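Local coordinates for Rab5 protein, putative (PDB 3CLV) that is a putative Rab5 protein of the Ras family with a P-loop fold, modelled with guanosine-5'-diphosphate in its pocket, at residues Thr118-Val123 with Tyr148-Val153; Leu179-Ser184 with Phe195-Glu200. All blocks are in the same frame, centred on the assembly; numbering follows the deposited sequence.

Contact 1: residues Thr118-Val123 with Tyr148-Val153; sequences TCAIVV and YIIILV
T118-V123 and Y148-V153 run side by side in the same direction, their strand axes 19° apart and 4.6 Å from each other at the closest. Five backbone hydrogen bonds step alternately between them: I149 N to T118 O, A120 N to I149 O, I151 N to A120 O, V122 N to I151 O and V153 N to V122 O, the last the shortest at 2.7 Å. On the face carrying C119, I121, V123, I149, I151 and V153, CG2 of I151 sits 3.7 Å from I121 CG1. The first torsion of I151 (chi1 -175°) sends CG1 anti to the backbone N and leaves that CG2 methyl in the crowded position between N and carbonyl carbon. I121 CG2 also meets V153 CG2 at 3.6 Å, the two side chains crossing obliquely. On the other face V122 and I150 lie alongside each other, CG2 to CG2 at 4.1 Å, while CD1 of L152 reaches back to within 3.5 Å of V122 O. Helix 129-145 packs over that second face through L142 and A135, helix 191-206 over the first through F195 and L198. Parallel neighbours linked by a helix make this a beta-alpha-beta unit at the centre of the Ras-like P-loop fold.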
loop_
_atom_site.group_PDB
_atom_site.type_symbol
_atom_site.label_atom_id
_atom_site.label_comp_id
_atom_site.label_asym_id
_atom_site.label_seq_id
_atom_site.Cartn_x
_atom_site.Cartn_y
_atom_site.Cartn_z
ATOM N N THR A 118 8.613 2.727 2.798
ATOM C CA THR A 118 9.930 3.363 2.952
ATOM C C THR A 118 10.587 2.837 4.213
ATOM O O THR A 118 11.779 2.546 4.228
ATOM C CB THR A 118 9.791 4.908 3.068
ATOM O OG1 THR A 118 9.208 5.411 1.867
ATOM C CG2 THR A 118 11.153 5.595 3.313
ATOM N N CYS A 119 9.789 2.698 5.268
ATOM C CA CYS A 119 10.302 2.304 6.574
ATOM C C CYS A 119 9.613 1.066 7.100
ATOM O O CYS A 119 8.447 0.819 6.809
ATOM C CB CYS A 119 10.080 3.421 7.598
ATOM S SG CYS A 119 10.813 4.986 7.155
ATOM N N ALA A 120 10.338 0.299 7.896
ATOM C CA ALA A 120 9.753 -0.805 8.628
ATOM C C ALA A 120 10.167 -0.676 10.078
ATOM O O ALA A 120 11.372 -0.570 10.398
ATOM C CB ALA A 120 10.190 -2.153 8.042
ATOM N N ILE A 121 9.164 -0.650 10.949
ATOM C CA ILE A 121 9.361 -0.660 12.389
ATOM C C ILE A 121 9.074 -2.066 12.900
ATOM O O ILE A 121 7.916 -2.523 12.887
ATOM C CB ILE A 121 8.425 0.350 13.119
ATOM C CG1 ILE A 121 8.582 1.764 12.565
ATOM C CG2 ILE A 121 8.680 0.348 14.648
ATOM C CD1 ILE A 121 7.469 2.738 13.081
ATOM N N VAL A 122 10.125 -2.757 13.340
ATOM C CA VAL A 122 9.986 -4.145 13.795
ATOM C C VAL A 122 10.127 -4.178 15.314
ATOM O O VAL A 122 11.210 -3.902 15.858
ATOM C CB VAL A 122 11.006 -5.114 13.128
ATOM C CG1 VAL A 122 10.652 -6.560 13.489
ATOM C CG2 VAL A 122 10.998 -4.954 11.612
ATOM N N VAL A 123 9.028 -4.495 15.988
ATOM C CA VAL A 123 8.925 -4.337 17.436
ATOM C C VAL A 123 8.985 -5.710 18.115
ATOM O O VAL A 123 8.421 -6.668 17.628
ATOM C CB VAL A 123 7.567 -3.636 17.819
ATOM C CG1 VAL A 123 7.472 -3.389 19.329
ATOM C CG2 VAL A 123 7.402 -2.348 17.036
ATOM N N TYR A 148 14.512 -1.118 2.695
ATOM C CA TYR A 148 13.730 -0.471 3.735
ATOM C C TYR A 148 14.696 0.198 4.675
ATOM O O TYR A 148 15.795 -0.313 4.911
ATOM C CB TYR A 148 12.886 -1.493 4.522
ATOM C CG TYR A 148 11.879 -2.239 3.675
ATOM C CD1 TYR A 148 10.702 -1.623 3.236
ATOM C CD2 TYR A 148 12.111 -3.565 3.301
ATOM C CE1 TYR A 148 9.768 -2.321 2.446
ATOM C CE2 TYR A 148 11.201 -4.270 2.514
ATOM C CZ TYR A 148 10.041 -3.646 2.095
ATOM O OH TYR A 148 9.193 -4.366 1.316
ATOM N N ILE A 149 14.289 1.338 5.215
ATOM C CA ILE A 149 14.906 1.837 6.446
ATOM C C ILE A 149 14.240 1.084 7.596
ATOM O O ILE A 149 13.040 1.255 7.853
ATOM C CB ILE A 149 14.749 3.375 6.603
ATOM C CG1 ILE A 149 15.408 4.097 5.425
ATOM C CG2 ILE A 149 15.372 3.827 7.930
ATOM C CD1 ILE A 149 14.988 5.578 5.276
ATOM N N ILE A 150 15.017 0.234 8.268
ATOM C CA ILE A 150 14.489 -0.652 9.315
ATOM C C ILE A 150 14.963 -0.181 10.687
ATOM O O ILE A 150 16.162 0.042 10.902
ATOM C CB ILE A 150 14.903 -2.124 9.111
ATOM C CG1 ILE A 150 14.429 -2.644 7.743
ATOM C CG2 ILE A 150 14.372 -3.003 10.254
ATOM C CD1 ILE A 150 15.171 -3.909 7.313
ATOM N N ILE A 151 14.001 -0.026 11.592
ATOM C CA ILE A 151 14.274 0.234 12.995
ATOM C C ILE A 151 13.739 -0.917 13.857
ATOM O O ILE A 151 12.549 -1.286 13.782
ATOM C CB ILE A 151 13.795 1.637 13.447
ATOM C CG1 ILE A 151 14.220 1.930 14.897
ATOM C CG2 ILE A 151 12.261 1.850 13.206
ATOM C CD1 ILE A 151 14.370 3.463 15.142
ATOM N N LEU A 152 14.644 -1.503 14.636
ATOM C CA LEU A 152 14.292 -2.591 15.527
ATOM C C LEU A 152 13.960 -1.942 16.857
ATOM O O LEU A 152 14.747 -1.142 17.377
ATOM C CB LEU A 152 15.444 -3.592 15.643
ATOM C CG LEU A 152 15.274 -4.751 16.620
ATOM C CD1 LEU A 152 14.166 -5.702 16.120
ATOM C CD2 LEU A 152 16.604 -5.508 16.758
ATOM N N VAL A 153 12.775 -2.248 17.387
ATOM C CA VAL A 153 12.292 -1.564 18.596
ATOM C C VAL A 153 12.163 -2.563 19.740
ATOM O O VAL A 153 11.435 -3.563 19.637
ATOM C CB VAL A 153 10.937 -0.807 18.374
ATOM C CG1 VAL A 153 10.375 -0.224 19.706
ATOM C CG2 VAL A 153 11.082 0.294 17.331
#

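Contact 2: residues Leu179-Ser184 with Phe195-Glu200. With GDP (guanosine-5'-diphosphate), chain D.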
loop_
_atom_site.group_PDB
_atom_site.type_symbol
_atom_site.label_atom_id
_atom_site.label_comp_id
_atom_site.label_asym_id
_atom_site.label_seq_id
_atom_site.Cartn_x
_atom_site.Cartn_y
_atom_site.Cartn_z
ATOM N N LEU A 179 18.707 0.530 12.410
ATOM C CA LEU A 179 18.484 1.416 13.541
ATOM C C LEU A 179 17.945 0.596 14.723
ATOM O O LEU A 179 17.319 -0.462 14.544
ATOM C CB LEU A 179 17.498 2.545 13.170
ATOM C CG LEU A 179 17.918 3.471 12.020
ATOM C CD1 LEU A 179 16.802 4.467 11.699
ATOM C CD2 LEU A 179 19.197 4.223 12.390
ATOM N N PHE A 180 18.263 1.048 15.926
ATOM C CA PHE A 180 17.806 0.372 17.148
ATOM C C PHE A 180 17.386 1.389 18.218
ATOM O O PHE A 180 18.038 2.409 18.411
ATOM C CB PHE A 180 18.882 -0.602 17.669
ATOM C CG PHE A 180 18.546 -1.231 19.002
ATOM C CD1 PHE A 180 17.677 -2.323 19.072
ATOM C CD2 PHE A 180 19.098 -0.736 20.182
ATOM C CE1 PHE A 180 17.351 -2.906 20.307
ATOM C CE2 PHE A 180 18.777 -1.312 21.432
ATOM C CZ PHE A 180 17.913 -2.405 21.492
ATOM N N ILE A 181 16.281 1.109 18.915
ATOM C CA ILE A 181 15.839 1.972 19.997
ATOM C C ILE A 181 15.113 1.137 21.076
ATOM O O ILE A 181 14.495 0.115 20.778
ATOM C CB ILE A 181 14.998 3.171 19.457
ATOM C CG1 ILE A 181 14.746 4.223 20.552
ATOM C CG2 ILE A 181 13.694 2.673 18.755
ATOM C CD1 ILE A 181 14.471 5.598 20.016
ATOM N N GLN A 182 15.255 1.544 22.331
ATOM C CA GLN A 182 14.563 0.901 23.444
ATOM C C GLN A 182 13.447 1.830 23.876
ATOM O O GLN A 182 13.679 3.022 24.070
ATOM C CB GLN A 182 15.518 0.676 24.611
ATOM C CG GLN A 182 16.562 -0.397 24.372
ATOM C CD GLN A 182 17.414 -0.604 25.600
ATOM O OE1 GLN A 182 16.923 -1.087 26.618
ATOM N NE2 GLN A 182 18.687 -0.218 25.527
ATOM N N THR A 183 12.236 1.283 24.004
ATOM C CA THR A 183 11.057 2.113 24.259
ATOM C C THR A 183 10.139 1.571 25.367
ATOM O O THR A 183 10.184 0.385 25.722
ATOM C CB THR A 183 10.184 2.314 22.965
ATOM O OG1 THR A 183 9.650 1.054 22.550
ATOM C CG2 THR A 183 10.985 2.940 21.826
ATOM N N SER A 184 9.316 2.470 25.902
ATOM C CA SER A 184 8.158 2.088 26.697
ATOM C C SER A 184 6.952 2.895 26.234
ATOM O O SER A 184 6.929 4.128 26.333
ATOM C CB SER A 184 8.416 2.241 28.211
ATOM O OG SER A 184 7.252 1.873 28.970
ATOM N N PHE A 195 10.406 7.793 15.521
ATOM C CA PHE A 195 10.108 8.480 14.294
ATOM C C PHE A 195 11.099 9.602 14.032
ATOM O O PHE A 195 11.337 9.940 12.879
ATOM C CB PHE A 195 8.653 8.949 14.326
ATOM C CG PHE A 195 7.686 7.796 14.315
ATOM C CD1 PHE A 195 7.276 7.236 13.109
ATOM C CD2 PHE A 195 7.252 7.223 15.513
ATOM C CE1 PHE A 195 6.411 6.163 13.089
ATOM C CE2 PHE A 195 6.398 6.141 15.517
ATOM C CZ PHE A 195 5.971 5.600 14.299
ATOM N N TYR A 196 11.723 10.121 15.093
ATOM C CA TYR A 196 12.797 11.119 14.926
ATOM C C TYR A 196 13.960 10.483 14.179
ATOM O O TYR A 196 14.482 11.070 13.219
ATOM C CB TYR A 196 13.299 11.669 16.273
ATOM C CG TYR A 196 12.293 12.516 17.045
ATOM C CD1 TYR A 196 11.130 12.990 16.444
ATOM C CD2 TYR A 196 12.528 12.863 18.376
ATOM C CE1 TYR A 196 10.207 13.760 17.159
ATOM C CE2 TYR A 196 11.617 13.627 19.094
ATOM C CZ TYR A 196 10.462 14.068 18.479
ATOM O OH TYR A 196 9.565 14.841 19.190
ATOM N N MET A 197 14.345 9.287 14.627
ATOM C CA MET A 197 15.435 8.512 14.043
ATOM C C MET A 197 15.151 8.146 12.585
ATOM O O MET A 197 16.023 8.310 11.709
ATOM C CB MET A 197 15.702 7.252 14.877
ATOM C CG MET A 197 16.350 7.523 16.268
ATOM S SD MET A 197 16.708 5.999 17.184
ATOM C CE MET A 197 18.133 5.392 16.316
ATOM N N LEU A 198 13.929 7.661 12.328
ATOM C CA LEU A 198 13.486 7.359 10.966
ATOM C C LEU A 198 13.509 8.581 10.066
ATOM O O LEU A 198 14.001 8.513 8.942
ATOM C CB LEU A 198 12.073 6.762 10.963
ATOM C CG LEU A 198 11.936 5.317 11.459
ATOM C CD1 LEU A 198 10.457 4.891 11.467
ATOM C CD2 LEU A 198 12.778 4.378 10.581
ATOM N N ALA A 199 12.943 9.687 10.546
ATOM C CA ALA A 199 12.906 10.925 9.781
ATOM C C ALA A 199 14.323 11.439 9.454
ATOM O O ALA A 199 14.592 11.854 8.310
ATOM C CB ALA A 199 12.064 11.989 10.506
ATOM N N GLU A 200 15.222 11.401 10.441
ATOM C CA GLU A 200 16.647 11.752 10.204
ATOM C C GLU A 200 17.246 10.898 9.071
ATOM O O GLU A 200 17.917 11.399 8.175
ATOM C CB GLU A 200 17.474 11.585 11.490
ATOM C CG GLU A 200 17.126 12.596 12.588
ATOM C CD GLU A 200 17.658 12.217 13.972
ATOM O OE1 GLU A 200 18.048 11.050 14.204
ATOM O OE2 GLU A 200 17.671 13.104 14.850
HETATM P PB GDP D . 0.078 -5.343 19.842
HETATM O O1B GDP D . -0.651 -4.263 19.109
HETATM O O2B GDP D . -0.652 -6.662 19.727
HETATM O O3B GDP D . 1.492 -5.533 19.355
HETATM O O3A GDP D . 0.227 -4.975 21.415
HETATM P PA GDP D . -0.780 -4.032 22.273
HETATM O O1A GDP D . -2.210 -4.529 22.142
HETATM O O2A GDP D . -0.598 -2.570 22.007
HETATM O "O5'" GDP D . -0.280 -4.353 23.768
HETATM C "C5'" GDP D . -0.362 -5.666 24.336
HETATM C "C4'" GDP D . -0.328 -5.525 25.862
HETATM O "O4'" GDP D . 0.948 -5.042 26.288
HETATM C "C3'" GDP D . -1.358 -4.561 26.446
HETATM O "O3'" GDP D . -1.762 -5.151 27.688
HETATM C "C2'" GDP D . -0.576 -3.277 26.730
HETATM O "O2'" GDP D . -1.099 -2.490 27.810
HETATM C "C1'" GDP D . 0.788 -3.854 27.078
HETATM N N9 GDP D . 1.881 -2.949 26.710
HETATM C C8 GDP D . 2.089 -2.393 25.496
HETATM N N7 GDP D . 3.195 -1.624 25.520
HETATM C C5 GDP D . 3.713 -1.702 26.767
HETATM C C6 GDP D . 4.885 -1.137 27.476
HETATM O O6 GDP D . 5.679 -0.379 26.868
HETATM N N1 GDP D . 5.063 -1.475 28.781
HETATM C C2 GDP D . 4.225 -2.306 29.454
HETATM N N2 GDP D . 4.491 -2.593 30.754
HETATM N N3 GDP D . 3.111 -2.851 28.871
HETATM C C4 GDP D . 2.834 -2.586 27.552
#
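M197 reaches from helix 191-206 to the outermost strand of the sheet and meets three successive residues there, L179, F180 and I181. Its sulfur packs on I181: M197 SD lies 3.6 Å from I181 CD1 and 4.0 Å from I181 CB, with the two side chains crossing at a slant. The chain of M197 is extended as far as SD (chi2 -178°) and then bends at chi3 (75°), which carries M197 CE to 3.6 Å from F180 O and 4.2 Å from L179 CD2. L179 answers with its other methyl, CD1, placed 3.9 Å from M197 O and 4.2 Å from L198 CD2; this branch therefore meets both helix backbone and side chain. No hydrogen bond spans the two segments, and the join is made by apolar side chains and a few approaches to backbone oxygens. The axes of strand 179-183 and helix segment 195-200 run nearly antiparallel (165°), 9.6 Å apart at the closest; they belong to the last strand and C-terminal helix of the Ras-like alpha/beta fold, laid against each other at the edge of the sheet. Toward the interior the packing continues, since L198 also touches I149, I151 and F95, and I181 also rests on I194. The outer side is looser, and L179 and M197 both remain partly exposed there. F180 points its CB away from the helix, and its side chain packs on V169, Q170 and A173 of helix 166-175.

Contact 1 and contact 2 meet through one sheet, their centres about 9 Å apart. Strand 149-155 lies next to strand 179-183, and probable hydrogen bonds L152 N to L179 O (2.9 Å) and L179 N to I150 O (3.0 Å) join the two contacts directly. Between the sheet and helix 191-206, I121 CD1 of contact 1 packs 3.5 Å from F195 CZ of contact 2. Both lead toward the nucleotide at the C-terminal ends of their strands: the V123 side chain comes within about 6 Å of GDP, and S184 belongs to its pocket, with S184 OG 3.5 Å from GDP O6. S184 OG is hydrogen-bonded to D158 OD2, which is itself hydrogen-bonded to GDP.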